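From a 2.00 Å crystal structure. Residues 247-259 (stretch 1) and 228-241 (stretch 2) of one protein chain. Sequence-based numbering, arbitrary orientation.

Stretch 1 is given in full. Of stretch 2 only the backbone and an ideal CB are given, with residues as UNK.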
# COMPACT_ATOMS: atom_id res chain seq x y z
N PHE B 247 21.57 -3.84 -17.82
CA PHE B 247 21.79 -5.05 -16.96
C PHE B 247 23.15 -5.79 -17.19
O PHE B 247 23.92 -6.02 -16.24
CB PHE B 247 20.62 -6.08 -17.08
CG PHE B 247 20.83 -7.32 -16.27
CD1 PHE B 247 20.30 -7.43 -14.96
CD2 PHE B 247 21.58 -8.39 -16.77
CE1 PHE B 247 20.51 -8.57 -14.21
CE2 PHE B 247 21.81 -9.53 -16.02
CZ PHE B 247 21.28 -9.63 -14.72
N LEU B 248 23.39 -6.20 -18.44
CA LEU B 248 24.55 -7.05 -18.74
C LEU B 248 25.86 -6.33 -18.53
O LEU B 248 26.84 -6.98 -18.22
CB LEU B 248 24.50 -7.63 -20.19
CG LEU B 248 23.77 -8.94 -20.46
CD1 LEU B 248 24.04 -9.34 -21.90
CD2 LEU B 248 24.20 -10.07 -19.57
N SER B 249 25.87 -5.00 -18.67
CA SER B 249 27.08 -4.22 -18.35
C SER B 249 27.34 -4.13 -16.85
O SER B 249 28.50 -4.16 -16.42
CB SER B 249 27.04 -2.83 -18.99
OG SER B 249 26.94 -2.95 -20.43
N LEU B 250 26.26 -3.98 -16.07
CA LEU B 250 26.36 -3.97 -14.62
C LEU B 250 26.84 -5.29 -14.04
O LEU B 250 27.68 -5.33 -13.11
CB LEU B 250 25.01 -3.53 -13.98
CG LEU B 250 24.46 -2.12 -14.28
CD1 LEU B 250 23.34 -1.76 -13.31
CD2 LEU B 250 25.52 -1.07 -14.18
N TYR B 251 26.28 -6.39 -14.57
CA TYR B 251 26.73 -7.72 -14.26
C TYR B 251 28.19 -7.99 -14.72
O TYR B 251 29.02 -8.53 -13.99
CB TYR B 251 25.76 -8.67 -14.95
CG TYR B 251 26.08 -10.15 -14.88
CD1 TYR B 251 25.65 -10.92 -13.77
CD2 TYR B 251 26.74 -10.80 -15.93
CE1 TYR B 251 25.90 -12.30 -13.71
CE2 TYR B 251 26.99 -12.22 -15.84
CZ TYR B 251 26.56 -12.94 -14.74
OH TYR B 251 26.78 -14.31 -14.66
N TYR B 252 28.50 -7.62 -15.95
CA TYR B 252 29.92 -7.59 -16.40
C TYR B 252 30.84 -6.78 -15.45
O TYR B 252 31.80 -7.30 -14.96
CB TYR B 252 29.95 -6.99 -17.83
CG TYR B 252 31.30 -7.13 -18.58
CD1 TYR B 252 31.81 -8.39 -18.92
CD2 TYR B 252 32.02 -5.99 -18.96
CE1 TYR B 252 33.06 -8.50 -19.60
CE2 TYR B 252 33.25 -6.08 -19.64
CZ TYR B 252 33.77 -7.33 -19.96
OH TYR B 252 35.00 -7.42 -20.67
N GLY B 253 30.51 -5.55 -15.10
CA GLY B 253 31.41 -4.80 -14.23
C GLY B 253 31.63 -5.53 -12.92
O GLY B 253 32.76 -5.76 -12.49
N LEU B 254 30.53 -5.93 -12.27
CA LEU B 254 30.64 -6.50 -10.95
C LEU B 254 31.14 -7.94 -10.91
O LEU B 254 31.96 -8.28 -10.07
CB LEU B 254 29.31 -6.37 -10.18
CG LEU B 254 29.33 -6.79 -8.70
CD1 LEU B 254 30.29 -5.99 -7.81
CD2 LEU B 254 27.85 -6.74 -8.17
N VAL B 255 30.59 -8.80 -11.74
CA VAL B 255 30.82 -10.25 -11.60
C VAL B 255 32.15 -10.63 -12.28
O VAL B 255 32.89 -11.52 -11.82
CB VAL B 255 29.64 -11.04 -12.22
CG1 VAL B 255 30.00 -12.51 -12.55
CG2 VAL B 255 28.40 -10.97 -11.30
N MET B 256 32.44 -9.92 -13.37
CA MET B 256 33.66 -10.18 -14.17
C MET B 256 34.79 -9.19 -13.90
O MET B 256 35.80 -9.23 -14.62
CB MET B 256 33.31 -10.15 -15.64
CG MET B 256 32.11 -10.95 -15.97
SD MET B 256 32.49 -12.66 -15.74
CE MET B 256 30.97 -13.45 -16.30
N ASP B 257 34.64 -8.32 -12.90
CA ASP B 257 35.68 -7.46 -12.36
C ASP B 257 36.24 -6.46 -13.40
O ASP B 257 37.46 -6.37 -13.61
CB ASP B 257 36.81 -8.31 -11.77
CG ASP B 257 37.76 -7.52 -10.87
OD1 ASP B 257 37.45 -6.36 -10.57
OD2 ASP B 257 38.84 -8.07 -10.50
N GLU B 258 35.34 -5.67 -13.98
CA GLU B 258 35.72 -4.68 -15.02
C GLU B 258 35.22 -3.25 -14.72
O GLU B 258 34.16 -2.84 -15.27
CB GLU B 258 35.20 -5.14 -16.36
CG GLU B 258 35.88 -6.37 -16.93
CD GLU B 258 37.34 -6.11 -17.39
OE1 GLU B 258 37.63 -4.97 -17.90
OE2 GLU B 258 38.15 -7.04 -17.24
N GLU B 259 35.97 -2.49 -13.89
CA GLU B 259 35.57 -1.15 -13.40
C GLU B 259 35.34 -0.15 -14.52
O GLU B 259 34.65 0.87 -14.34
CB GLU B 259 36.61 -0.59 -12.40
CG GLU B 259 36.06 0.49 -11.48
CD GLU B 259 36.99 1.01 -10.40
OE1 GLU B 259 38.03 0.38 -10.06
OE2 GLU B 259 36.66 2.08 -9.83
N UNK B 228 33.81 -22.59 -15.46
CA UNK B 228 34.26 -22.02 -16.75
C UNK B 228 33.98 -20.50 -16.88
O UNK B 228 33.44 -20.04 -17.89
CB UNK B 228 33.57 -22.76 -17.90
N UNK B 229 34.38 -19.75 -15.85
CA UNK B 229 34.19 -18.31 -15.79
C UNK B 229 34.87 -17.48 -16.88
O UNK B 229 34.33 -16.46 -17.29
CB UNK B 229 34.69 -17.82 -14.43
N UNK B 230 36.05 -17.89 -17.34
CA UNK B 230 36.67 -17.27 -18.51
C UNK B 230 35.75 -17.38 -19.75
O UNK B 230 35.57 -16.40 -20.47
CB UNK B 230 38.02 -17.92 -18.79
N UNK B 231 35.17 -18.56 -19.99
CA UNK B 231 34.18 -18.72 -21.07
C UNK B 231 32.94 -17.87 -20.79
O UNK B 231 32.40 -17.26 -21.70
CB UNK B 231 33.79 -20.19 -21.23
N UNK B 232 32.53 -17.78 -19.53
CA UNK B 232 31.37 -16.93 -19.16
C UNK B 232 31.58 -15.46 -19.55
O UNK B 232 30.64 -14.81 -20.04
CB UNK B 232 31.11 -17.02 -17.66
N UNK B 233 32.80 -14.94 -19.31
CA UNK B 233 33.11 -13.51 -19.54
C UNK B 233 33.00 -13.17 -20.99
O UNK B 233 32.58 -12.09 -21.37
CB UNK B 233 34.51 -13.16 -19.04
N UNK B 234 33.39 -14.13 -21.82
CA UNK B 234 33.33 -13.96 -23.25
C UNK B 234 31.88 -13.95 -23.73
O UNK B 234 31.54 -13.14 -24.60
CB UNK B 234 34.12 -15.07 -23.95
N UNK B 235 31.04 -14.82 -23.14
CA UNK B 235 29.57 -14.88 -23.45
C UNK B 235 28.88 -13.53 -23.10
O UNK B 235 27.98 -13.09 -23.82
CB UNK B 235 28.91 -16.02 -22.67
N UNK B 236 29.31 -12.89 -22.01
CA UNK B 236 28.75 -11.61 -21.56
C UNK B 236 29.15 -10.47 -22.47
O UNK B 236 28.30 -9.65 -22.85
CB UNK B 236 29.20 -11.30 -20.13
N UNK B 237 30.45 -10.42 -22.81
CA UNK B 237 30.99 -9.45 -23.80
C UNK B 237 30.20 -9.58 -25.09
O UNK B 237 29.77 -8.60 -25.67
CB UNK B 237 32.48 -9.68 -24.06
N UNK B 238 29.95 -10.81 -25.50
CA UNK B 238 29.19 -11.02 -26.69
C UNK B 238 27.77 -10.54 -26.49
O UNK B 238 27.24 -9.87 -27.36
CB UNK B 238 29.22 -12.50 -27.09
N UNK B 239 27.15 -10.86 -25.33
CA UNK B 239 25.83 -10.41 -25.06
C UNK B 239 25.72 -8.90 -25.07
O UNK B 239 24.74 -8.35 -25.52
CB UNK B 239 25.36 -10.97 -23.71
N UNK B 240 26.75 -8.25 -24.58
CA UNK B 240 26.81 -6.77 -24.56
C UNK B 240 26.87 -6.14 -25.99
O UNK B 240 26.36 -5.03 -26.23
CB UNK B 240 28.03 -6.33 -23.76
N UNK B 241 27.45 -6.88 -26.94
CA UNK B 241 27.50 -6.38 -28.26
C UNK B 241 26.17 -6.61 -28.99
O UNK B 241 25.86 -5.88 -29.94
CB UNK B 241 28.66 -7.03 -29.01

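The helices run roughly antiparallel, at 151° between their directions and 9.4 Å apart at their closest, so the start of stretch 2 lies beside the end of helix 247-255.

Position 228 precedes the helix, and its CB has nothing of stretch 1 within 5.5 Å. A short polar residue is the usual choice before a helix, though stretch 1 demands none; it is Gln228, which makes no contact with stretch 1.

At 229 the CA-to-CB bond points sideways, and the ideal CB touches nothing. Beyond it, however, lies the carbonyl of Val255, close to the helix end, where an acceptor can remain unclaimed by the backbone. A long donor would suit, lysine or arginine. The residue is Lys229, whose extended chain carries NZ to 2.9 Å from Val255 O in a hydrogen bond, while its CE passes 3.9 Å from Met256 SD.

Position 230 points away and 231 is out of reach. Polar residues are plausible at both; they are Glu230 and Lys231.

Position 232 points toward stretch 1, and its ideal CB already stands 3.8 Å from Met256 CE. A small apolar side chain fits comfortably. Ala232 is found, its methyl packing against that of Met256.

At 233 the CB points sideways, 3.9 Å from Met256 SD and 4.9 Å from Tyr252 CE1. An apolar stem would lie well here, and further out wait the Met256 carbonyl and the carboxylate of Glu258. Lysine or arginine combines both demands. In Lys233, CG lies 3.7 Å from Tyr252 CE1, at the ring edge, and NZ donates to Met256 O at 2.8 Å and to Glu258 OE2 at 2.6 Å, the latter also a salt bridge.

Position 234 points away and 235 sideways, neither CB near stretch 1, so geometry here sets little preference. They are Lys234 and Val235.

Position 236 points toward stretch 1, its CB 4.1 Å from Tyr252 CD1, 4.7 Å from Met256 CE and 4.9 Å from Tyr251 CD2. Such apolar surroundings suit valine, isoleucine or leucine. Val236 uses both branches: CG1 is 3.7 Å from Tyr252 CD1, and CG2 is 3.7 Å from Tyr251 CE2 and 3.9 Å from Met256 CE.

At 237 the CB points sideways, 4.7 Å from Tyr252 CE1, with the tyrosine hydroxyl beyond. A side chain with an acceptor at its end would suit, such as glutamate or glutamine. Glu237 accepts a very short hydrogen bond, Tyr252 OH to Glu237 OE2 at 2.4 Å.

Position 238 points away and 241 is out of reach, so any helix-compatible polar residue would do; they are Arg238 and Glu241.

At 239 an ideal CB would fall 2.8 Å from Leu248 CD1, a clash. Glycine alone avoids it, and Gly239 lets Leu248 CD1 come within 3.6 Å of Gly239 C.

Position 240 points sideways, its CB 4.9 Å from Ser249 OG and 5.2 Å from Leu248 CB. A longer apolar chain could bridge the gap, isoleucine, leucine or methionine. Ile240 does so, with CG1 3.9 Å from Leu248 CB and CD1 3.7 Å from Tyr252 CB.

Stretch 2 228-241: QKEKAKKVVERGIE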
# COMPACT_ATOMS: atom_id res chain seq x y z
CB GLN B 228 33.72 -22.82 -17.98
CG GLN B 228 34.46 -24.12 -18.24
CD GLN B 228 33.69 -25.14 -19.09
OE1 GLN B 228 33.10 -24.82 -20.15
NE2 GLN B 228 33.71 -26.40 -18.62
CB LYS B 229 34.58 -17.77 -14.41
CG LYS B 229 34.28 -16.29 -14.24
CD LYS B 229 34.15 -15.92 -12.76
CE LYS B 229 33.93 -14.45 -12.54
NZ LYS B 229 33.65 -14.21 -11.06
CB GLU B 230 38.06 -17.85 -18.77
CG GLU B 230 39.15 -17.23 -17.90
CD GLU B 230 40.37 -18.14 -17.72
OE1 GLU B 230 41.23 -18.22 -18.64
OE2 GLU B 230 40.47 -18.78 -16.64
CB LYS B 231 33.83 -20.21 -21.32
CG LYS B 231 33.01 -20.48 -22.60
CD LYS B 231 32.94 -21.99 -22.98
CE LYS B 231 31.72 -22.32 -23.88
NZ LYS B 231 31.25 -21.20 -24.86
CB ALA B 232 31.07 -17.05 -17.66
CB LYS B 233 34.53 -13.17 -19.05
CG LYS B 233 34.92 -11.66 -19.15
CD LYS B 233 36.09 -11.34 -18.21
CE LYS B 233 36.51 -9.87 -18.20
NZ LYS B 233 37.32 -9.47 -16.95
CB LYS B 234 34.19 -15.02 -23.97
CG LYS B 234 35.69 -14.63 -24.01
CD LYS B 234 36.62 -15.50 -23.15
CE LYS B 234 38.07 -15.55 -23.73
NZ LYS B 234 39.13 -15.99 -22.72
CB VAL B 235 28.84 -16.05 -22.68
CG1 VAL B 235 27.32 -16.01 -22.90
CG2 VAL B 235 29.36 -17.41 -23.10
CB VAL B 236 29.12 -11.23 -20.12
CG1 VAL B 236 28.50 -9.88 -19.77
CG2 VAL B 236 28.63 -12.29 -19.14
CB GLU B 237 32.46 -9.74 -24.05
CG GLU B 237 33.33 -9.21 -22.94
CD GLU B 237 34.71 -9.82 -22.83
OE1 GLU B 237 35.15 -10.54 -23.76
OE2 GLU B 237 35.38 -9.55 -21.80
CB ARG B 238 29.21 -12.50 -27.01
CG ARG B 238 28.38 -12.88 -28.17
CD ARG B 238 28.81 -14.27 -28.55
NE ARG B 238 27.63 -15.02 -28.96
CZ ARG B 238 27.49 -16.33 -28.78
NH1 ARG B 238 28.45 -17.05 -28.20
NH2 ARG B 238 26.36 -16.90 -29.18
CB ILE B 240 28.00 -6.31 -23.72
CG1 ILE B 240 27.65 -6.44 -22.24
CG2 ILE B 240 28.32 -4.83 -23.97
CD1 ILE B 240 28.82 -6.28 -21.33
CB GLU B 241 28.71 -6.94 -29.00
CG GLU B 241 29.98 -6.22 -28.63
CD GLU B 241 29.89 -4.69 -28.88
OE1 GLU B 241 29.34 -4.28 -29.94
OE2 GLU B 241 30.37 -3.89 -28.02
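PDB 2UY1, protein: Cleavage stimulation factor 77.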